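Local coordinates for fuculose-1-phosphate aldolase (Glaciozyma antarctica, PDB 4XXF), which is a zinc-containing member of the class II aldolase and adducin family, with four copies of the chain in its assembly, at residues S103-H106 with E111-A114; V168-K173 with L184-T189; R31-E36 with C116-T121. All coordinates share one frame; numbering follows the deposited sequence.

In the fold
Helix 15-36 comes first and supplies R31-E36, one half of interaction 3, whose partner C116-T121 lies some eighty residues on. Nested within that long loop is interaction 1, a short closure in which helix 96-108 turns back on the entry to strand 114-118; its end adjoins the start of C116-T121. Interaction 2 follows in series, joining the end of helix 163-170 to strand 182-187. That strand runs antiparallel beside 114-118: G187 pairs with Q113 and A114 of interaction 1, and T185 with C116 of interaction 3. Interactions 1 and 2 thus tie two helices to one side of the mixed sheet, while interaction 3 ties helix 15-36 to the other.

Interaction 1: S103-H106 with E111-A114; sequences SAIH and EVQA
H106, near the end of helix 96-108, reaches across the turn to V112 and Q113, where the chain heads into strand 114-118. Its CB points along the contact rather than straight into it. A first torsion of -75° puts CG anti to the carbonyl carbon, and from there the imidazole swings over so that an edge meets the loop. ND1 is the first ring atom to arrive: it donates to V112 O at 3.2 Å, bent to 150° at the hydrogen. V112 O lies close to the ring plane, yet ND1 itself stands 47° above the plane of that carbonyl. Next along the edge, CE1 sits 3.5 Å from Q113 O. At the far end NE2 is hydrogen-bonded to T47 OG1, and F57 meets the ring with its own plane inclined to it.

V112 turns its side chain toward the helix, crossing H106 at about a right angle. Its CG1 lies 4.1 Å from H106 ND1 and makes a looser apolar approach, 4.4 Å, to I105 CG2. Behind it the strand begins with a classic beta bulge, Q113 and A114 both facing G187 and both hydrogen-bonded to it through the backbone.

The carbonyl of V112 is gripped twice, because R49 NH2 also bonds to it, and the same nitrogen reaches H106 O. The guanidinium of R49 nearby would disfavour a second positive charge, so the ring may well be neutral; with the proton on ND1, NE2 would then accept from T47 OG1.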
loop_
_atom_site.group_PDB
_atom_site.type_symbol
_atom_site.label_atom_id
_atom_site.label_comp_id
_atom_site.label_asym_id
_atom_site.label_seq_id
_atom_site.Cartn_x
_atom_site.Cartn_y
_atom_site.Cartn_z
ATOM N N SER A 103 -19.310 -24.376 11.206
ATOM C CA SER A 103 -19.774 -25.569 11.877
ATOM C C SER A 103 -20.300 -26.594 10.869
ATOM O O SER A 103 -20.007 -27.793 10.980
ATOM C CB SER A 103 -20.855 -25.218 12.894
ATOM O OG SER A 103 -21.239 -26.373 13.605
ATOM N N ALA A 104 -21.073 -26.126 9.889
ATOM C CA ALA A 104 -21.612 -27.009 8.855
ATOM C C ALA A 104 -20.492 -27.685 8.070
ATOM O O ALA A 104 -20.561 -28.879 7.797
ATOM C CB ALA A 104 -22.533 -26.245 7.910
ATOM N N ILE A 105 -19.447 -26.939 7.719
ATOM C CA ILE A 105 -18.330 -27.549 7.005
ATOM C C ILE A 105 -17.561 -28.558 7.880
ATOM O O ILE A 105 -17.257 -29.664 7.424
ATOM C CB ILE A 105 -17.353 -26.475 6.479
ATOM C CG1 ILE A 105 -18.050 -25.573 5.455
ATOM C CG2 ILE A 105 -16.110 -27.144 5.881
ATOM C CD1 ILE A 105 -17.280 -24.278 5.168
ATOM N N HIS A 106 -17.228 -28.171 9.117
ATOM C CA HIS A 106 -16.531 -29.078 10.043
ATOM C C HIS A 106 -17.321 -30.390 10.237
ATOM O O HIS A 106 -16.737 -31.469 10.387
ATOM C CB HIS A 106 -16.308 -28.421 11.424
ATOM C CG HIS A 106 -15.222 -27.382 11.474
ATOM N ND1 HIS A 106 -13.884 -27.670 11.304
ATOM C CD2 HIS A 106 -15.283 -26.064 11.782
ATOM C CE1 HIS A 106 -13.175 -26.563 11.452
ATOM N NE2 HIS A 106 -14.002 -25.571 11.743
ATOM N N GLU A 111 -11.992 -34.325 8.238
ATOM C CA GLU A 111 -10.572 -34.054 8.046
ATOM C C GLU A 111 -10.266 -32.558 8.083
ATOM O O GLU A 111 -9.110 -32.162 8.217
ATOM C CB GLU A 111 -10.080 -34.653 6.722
ATOM C CG GLU A 111 -10.304 -33.783 5.492
ATOM C CD GLU A 111 -11.726 -33.846 4.960
ATOM O OE1 GLU A 111 -12.578 -34.557 5.547
ATOM O OE2 GLU A 111 -11.987 -33.182 3.938
ATOM N N VAL A 112 -11.289 -31.721 7.943
ATOM C CA VAL A 112 -11.072 -30.285 7.976
ATOM C C VAL A 112 -10.919 -29.836 9.419
ATOM O O VAL A 112 -11.865 -29.884 10.226
ATOM C CB VAL A 112 -12.211 -29.521 7.281
ATOM C CG1 VAL A 112 -12.142 -28.043 7.627
ATOM C CG2 VAL A 112 -12.121 -29.711 5.777
ATOM N N GLN A 113 -9.714 -29.381 9.742
ATOM C CA GLN A 113 -9.426 -28.984 11.103
ATOM C C GLN A 113 -9.527 -27.473 11.274
ATOM O O GLN A 113 -9.797 -26.995 12.368
ATOM C CB GLN A 113 -8.044 -29.505 11.504
ATOM C CG GLN A 113 -7.966 -31.033 11.490
ATOM C CD GLN A 113 -9.024 -31.671 12.374
ATOM O OE1 GLN A 113 -8.949 -31.591 13.596
ATOM N NE2 GLN A 113 -10.025 -32.289 11.758
ATOM N N ALA A 114 -9.341 -26.732 10.187
ATOM C CA ALA A 114 -9.320 -25.274 10.265
ATOM C C ALA A 114 -10.023 -24.649 9.086
ATOM O O ALA A 114 -9.951 -25.170 7.960
ATOM C CB ALA A 114 -7.885 -24.766 10.329
#

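Interaction 2: V168-K173 with L184-T189; sequences VALQQK and LTVGTT
K173 N donates to L170 O at 3.0 Å, closing the type II' beta turn that takes the chain out of helix 163-170, and both residues of this bond then meet V186. The setting is an alpha/beta one: past the turn the chain forms strand 175-178, reverses, and returns antiparallel as strand 182-187, so the helix end comes to lie against a strand of the hairpin that follows it. Q171, with its positive phi of 51°, is where the helical path breaks.

L170 carries its CG away from the backbone N (chi1 179°), and the second torsion leaves CD2 extended, anti to CA, as the methyl that meets V186 CG1 at 3.8 Å, tip to tip. I105 of helix 96-108 packs on both and I176 of strand 175-178 on L170, so two helices and two strands meet here; R109 also touches L170. The two segments exchange no hydrogen bond; V186 pairs through its backbone with K174 instead.

CG2 of V186 is wedged between the residue's own N and carbonyl carbon. From there CG2 sits 3.7 Å from K173 O, the oxygen that takes a hydrogen bond from R109 NH1.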
loop_
_atom_site.group_PDB
_atom_site.type_symbol
_atom_site.label_atom_id
_atom_site.label_comp_id
_atom_site.label_asym_id
_atom_site.label_seq_id
_atom_site.Cartn_x
_atom_site.Cartn_y
_atom_site.Cartn_z
ATOM N N VAL A 168 -22.363 -27.613 0.831
ATOM C CA VAL A 168 -22.654 -28.427 -0.341
ATOM C C VAL A 168 -21.863 -27.937 -1.552
ATOM O O VAL A 168 -21.301 -28.739 -2.297
ATOM C CB VAL A 168 -24.165 -28.438 -0.658
ATOM C CG1 VAL A 168 -24.429 -28.999 -2.051
ATOM C CG2 VAL A 168 -24.905 -29.244 0.395
ATOM N N ALA A 169 -21.781 -26.622 -1.731
ATOM C CA ALA A 169 -21.065 -26.073 -2.874
ATOM C C ALA A 169 -19.563 -26.352 -2.796
ATOM O O ALA A 169 -18.917 -26.583 -3.817
ATOM C CB ALA A 169 -21.322 -24.578 -2.987
ATOM N N LEU A 170 -19.006 -26.312 -1.589
ATOM C CA LEU A 170 -17.572 -26.521 -1.397
ATOM C C LEU A 170 -17.129 -27.932 -1.780
ATOM O O LEU A 170 -16.022 -28.118 -2.263
ATOM C CB LEU A 170 -17.188 -26.243 0.062
ATOM C CG LEU A 170 -15.719 -26.425 0.451
ATOM C CD1 LEU A 170 -14.848 -25.384 -0.232
ATOM C CD2 LEU A 170 -15.560 -26.333 1.960
ATOM N N GLN A 171 -18.005 -28.904 -1.556
ATOM C CA GLN A 171 -17.646 -30.303 -1.770
ATOM C C GLN A 171 -16.330 -30.617 -1.040
ATOM O O GLN A 171 -16.134 -30.242 0.114
ATOM C CB GLN A 171 -17.534 -30.608 -3.274
ATOM C CG GLN A 171 -18.756 -30.184 -4.097
ATOM C CD GLN A 171 -18.630 -30.534 -5.574
ATOM O OE1 GLN A 171 -17.535 -30.801 -6.072
ATOM N NE2 GLN A 171 -19.756 -30.532 -6.280
ATOM N N GLN A 172 -15.403 -31.276 -1.735
ATOM C CA GLN A 172 -14.124 -31.638 -1.121
ATOM C C GLN A 172 -12.982 -30.677 -1.483
ATOM O O GLN A 172 -11.807 -31.001 -1.299
ATOM C CB GLN A 172 -13.735 -33.070 -1.518
ATOM C CG GLN A 172 -14.782 -34.133 -1.178
ATOM C CD GLN A 172 -15.079 -34.203 0.304
ATOM O OE1 GLN A 172 -14.170 -34.239 1.131
ATOM N NE2 GLN A 172 -16.364 -34.214 0.649
ATOM N N LYS A 173 -13.330 -29.497 -1.982
ATOM C CA LYS A 173 -12.332 -28.542 -2.470
ATOM C C LYS A 173 -11.700 -27.724 -1.345
ATOM O O LYS A 173 -12.217 -27.699 -0.234
ATOM C CB LYS A 173 -12.972 -27.641 -3.524
ATOM C CG LYS A 173 -13.416 -28.447 -4.760
ATOM C CD LYS A 173 -13.977 -27.581 -5.872
ATOM C CE LYS A 173 -14.262 -28.410 -7.118
ATOM N NZ LYS A 173 -15.416 -29.312 -6.890
ATOM N N LEU A 184 -13.546 -18.113 1.309
ATOM C CA LEU A 184 -13.429 -19.014 2.447
ATOM C C LEU A 184 -12.501 -20.165 2.062
ATOM O O LEU A 184 -12.599 -20.699 0.948
ATOM C CB LEU A 184 -14.811 -19.525 2.870
ATOM C CG LEU A 184 -14.883 -20.521 4.032
ATOM C CD1 LEU A 184 -16.201 -20.387 4.758
ATOM C CD2 LEU A 184 -14.727 -21.961 3.558
ATOM N N THR A 185 -11.599 -20.544 2.971
ATOM C CA THR A 185 -10.689 -21.655 2.717
ATOM C C THR A 185 -10.727 -22.634 3.871
ATOM O O THR A 185 -11.108 -22.285 4.991
ATOM C CB THR A 185 -9.237 -21.194 2.503
ATOM O OG1 THR A 185 -8.768 -20.558 3.698
ATOM C CG2 THR A 185 -9.147 -20.226 1.331
ATOM N N VAL A 186 -10.340 -23.877 3.589
ATOM C CA VAL A 186 -10.310 -24.916 4.612
ATOM C C VAL A 186 -8.981 -25.646 4.555
ATOM O O VAL A 186 -8.289 -25.613 3.535
ATOM C CB VAL A 186 -11.471 -25.931 4.441
ATOM C CG1 VAL A 186 -12.810 -25.209 4.393
ATOM C CG2 VAL A 186 -11.260 -26.782 3.187
ATOM N N GLY A 187 -8.610 -26.281 5.657
ATOM C CA GLY A 187 -7.375 -27.038 5.697
ATOM C C GLY A 187 -7.386 -28.172 6.692
ATOM O O GLY A 187 -8.142 -28.169 7.666
ATOM N N THR A 188 -6.512 -29.141 6.453
ATOM C CA THR A 188 -6.260 -30.182 7.439
ATOM C C THR A 188 -5.408 -29.632 8.575
ATOM O O THR A 188 -5.294 -30.268 9.622
ATOM C CB THR A 188 -5.568 -31.409 6.824
ATOM O OG1 THR A 188 -4.284 -31.036 6.304
ATOM C CG2 THR A 188 -6.432 -32.015 5.717
ATOM N N THR A 189 -4.810 -28.462 8.351
ATOM C CA THR A 189 -4.102 -27.717 9.389
ATOM C C THR A 189 -4.491 -26.263 9.286
ATOM O O THR A 189 -4.955 -25.816 8.237
ATOM C CB THR A 189 -2.562 -27.812 9.285
ATOM O OG1 THR A 189 -2.134 -27.314 8.006
ATOM C CG2 THR A 189 -2.080 -29.241 9.489
#

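Interaction 3: R31-E36 with C116-T121; sequences RIFANE and CHSHST. With ZN (zinc ion), chain B.
The zinc site of this class II aldolase fold is built at the end of strand 114-118, and helix 15-36 backs that strand from the other side by setting F33 against C116 and S118. Side chains alternate along the strand, so C116 and S118 face the helix while H117, between them, faces the metal.

F33 points straight at the strand. Its CZ comes 3.7 Å from C116 CB, an oblique approach, while the CD2 edge of the ring meets S118 CB nearly in plane at 3.8 Å. C116 SG makes a sulfur-aromatic contact with the same ring, 5.0 Å from the centroid and 55° off the normal. F197 of helix 190-213 also meets F33, and it touches both C116 and S118. S118 turns its hydroxyl to F38 O, leaving CB for the ring.

On the metal side, H117 carries CG anti to its backbone N (chi1 173°), whereas H119, at the centre of an inverse gamma turn, keeps CG beside its N (chi1 -66°). The two imidazoles converge from different directions: H117 NE2 and H119 NE2 each bind the zinc at 2.1 Å. H181 is the third protein ligand. Three waters complete the shell, water 1 at 2.0 Å from the zinc lying across from H117 NE2 and water 3 across from H119 NE2.

Each of the two rings is held at both ends. H117 ND1 bonds to L183 O, and H119 ND1 to D139 OD1 of the second subunit. These second-shell bonds fix the rotation of the imidazoles and keep both NE2 atoms aimed at the zinc, which makes the neighbouring subunit part of the site's construction.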
loop_
_atom_site.group_PDB
_atom_site.type_symbol
_atom_site.label_atom_id
_atom_site.label_comp_id
_atom_site.label_asym_id
_atom_site.label_seq_id
_atom_site.Cartn_x
_atom_site.Cartn_y
_atom_site.Cartn_z
ATOM N N ARG A 31 -3.462 -12.940 13.512
ATOM C CA ARG A 31 -2.511 -11.826 13.428
ATOM C C ARG A 31 -1.954 -11.645 12.005
ATOM O O ARG A 31 -1.723 -10.503 11.554
ATOM C CB ARG A 31 -1.364 -12.025 14.425
ATOM C CG ARG A 31 -1.790 -11.802 15.878
ATOM C CD ARG A 31 -1.686 -10.323 16.264
ATOM N NE ARG A 31 -1.968 -10.127 17.682
ATOM C CZ ARG A 31 -1.338 -9.262 18.464
ATOM N NH1 ARG A 31 -0.354 -8.517 17.988
ATOM N NH2 ARG A 31 -1.665 -9.177 19.741
ATOM N N ILE A 32 -1.736 -12.744 11.287
ATOM C CA ILE A 32 -1.314 -12.654 9.893
ATOM C C ILE A 32 -2.398 -11.973 9.062
ATOM O O ILE A 32 -2.107 -11.098 8.237
ATOM C CB ILE A 32 -0.988 -14.054 9.299
ATOM C CG1 ILE A 32 0.336 -14.576 9.852
ATOM C CG2 ILE A 32 -0.989 -14.016 7.764
ATOM C CD1 ILE A 32 0.503 -16.084 9.732
ATOM N N PHE A 33 -3.651 -12.366 9.259
ATOM C CA PHE A 33 -4.751 -11.725 8.525
ATOM C C PHE A 33 -4.771 -10.218 8.767
ATOM O O PHE A 33 -4.918 -9.449 7.819
ATOM C CB PHE A 33 -6.098 -12.358 8.898
ATOM C CG PHE A 33 -6.446 -13.581 8.083
ATOM C CD1 PHE A 33 -5.512 -14.590 7.874
ATOM C CD2 PHE A 33 -7.704 -13.724 7.522
ATOM C CE1 PHE A 33 -5.829 -15.735 7.120
ATOM C CE2 PHE A 33 -8.030 -14.846 6.769
ATOM C CZ PHE A 33 -7.094 -15.868 6.574
ATOM N N ALA A 34 -4.561 -9.786 10.003
ATOM C CA ALA A 34 -4.488 -8.348 10.270
ATOM C C ALA A 34 -3.274 -7.728 9.602
ATOM O O ALA A 34 -3.368 -6.635 9.031
ATOM C CB ALA A 34 -4.458 -8.072 11.750
ATOM N N ASN A 35 -2.129 -8.404 9.650
ATOM C CA ASN A 35 -0.906 -7.843 9.086
ATOM C C ASN A 35 -0.972 -7.713 7.566
ATOM O O ASN A 35 -0.378 -6.799 6.991
ATOM C CB ASN A 35 0.292 -8.702 9.505
ATOM C CG ASN A 35 1.603 -8.023 9.254
ATOM O OD1 ASN A 35 1.913 -7.000 9.880
ATOM N ND2 ASN A 35 2.399 -8.597 8.367
ATOM N N GLU A 36 -1.695 -8.633 6.927
ATOM C CA GLU A 36 -1.923 -8.593 5.479
ATOM C C GLU A 36 -3.043 -7.630 5.090
ATOM O O GLU A 36 -3.250 -7.360 3.901
ATOM C CB GLU A 36 -2.261 -9.994 4.953
ATOM C CG GLU A 36 -1.140 -11.017 5.123
ATOM C CD GLU A 36 0.083 -10.725 4.281
ATOM O OE1 GLU A 36 -0.055 -10.208 3.148
ATOM O OE2 GLU A 36 1.206 -11.021 4.740
ATOM N N CYS A 116 -10.904 -20.644 7.351
ATOM C CA CYS A 116 -10.640 -19.200 7.337
ATOM C C CYS A 116 -11.634 -18.455 6.481
ATOM O O CYS A 116 -11.865 -18.823 5.335
ATOM C CB CYS A 116 -9.244 -18.884 6.791
ATOM S SG CYS A 116 -7.858 -19.633 7.630
ATOM N N HIS A 117 -12.177 -17.375 7.025
ATOM C CA HIS A 117 -13.028 -16.490 6.264
ATOM C C HIS A 117 -12.823 -15.049 6.714
ATOM O O HIS A 117 -12.782 -14.758 7.901
ATOM C CB HIS A 117 -14.489 -16.885 6.432
ATOM C CG HIS A 117 -15.444 -15.918 5.818
ATOM N ND1 HIS A 117 -15.501 -15.682 4.459
ATOM C CD2 HIS A 117 -16.375 -15.112 6.378
ATOM C CE1 HIS A 117 -16.436 -14.781 4.210
ATOM N NE2 HIS A 117 -16.976 -14.408 5.362
ATOM N N SER A 118 -12.696 -14.145 5.752
ATOM C CA SER A 118 -12.549 -12.730 6.041
ATOM C C SER A 118 -12.965 -11.976 4.802
ATOM O O SER A 118 -12.872 -12.510 3.695
ATOM C CB SER A 118 -11.101 -12.405 6.420
ATOM O OG SER A 118 -10.974 -11.111 6.979
ATOM N N HIS A 119 -13.438 -10.746 4.976
ATOM C CA HIS A 119 -13.915 -9.953 3.847
ATOM C C HIS A 119 -12.777 -9.128 3.267
ATOM O O HIS A 119 -12.777 -7.906 3.321
ATOM C CB HIS A 119 -15.081 -9.080 4.286
ATOM C CG HIS A 119 -16.293 -9.867 4.677
ATOM N ND1 HIS A 119 -17.502 -9.275 4.971
ATOM C CD2 HIS A 119 -16.480 -11.201 4.821
ATOM C CE1 HIS A 119 -18.380 -10.213 5.288
ATOM N NE2 HIS A 119 -17.789 -11.389 5.193
ATOM N N SER A 120 -11.806 -9.832 2.713
ATOM C CA SER A 120 -10.608 -9.225 2.150
ATOM C C SER A 120 -10.934 -8.516 0.848
ATOM O O SER A 120 -11.838 -8.921 0.115
ATOM C CB SER A 120 -9.527 -10.285 1.942
ATOM O OG SER A 120 -10.042 -11.405 1.216
ATOM N N THR A 121 -10.196 -7.446 0.581
ATOM C CA THR A 121 -10.513 -6.503 -0.483
ATOM C C THR A 121 -10.614 -7.128 -1.864
ATOM O O THR A 121 -11.611 -6.933 -2.555
ATOM C CB THR A 121 -9.454 -5.407 -0.529
ATOM O OG1 THR A 121 -9.421 -4.727 0.734
ATOM C CG2 THR A 121 -9.788 -4.389 -1.597
HETATM ZN ZN ZN B . -18.679 -13.230 5.673
HETATM O O HOH W 1 -20.465 -12.464 6.249
HETATM O O HOH W 2 -18.209 -12.825 7.752
HETATM O O HOH W 3 -19.663 -15.036 6.431
#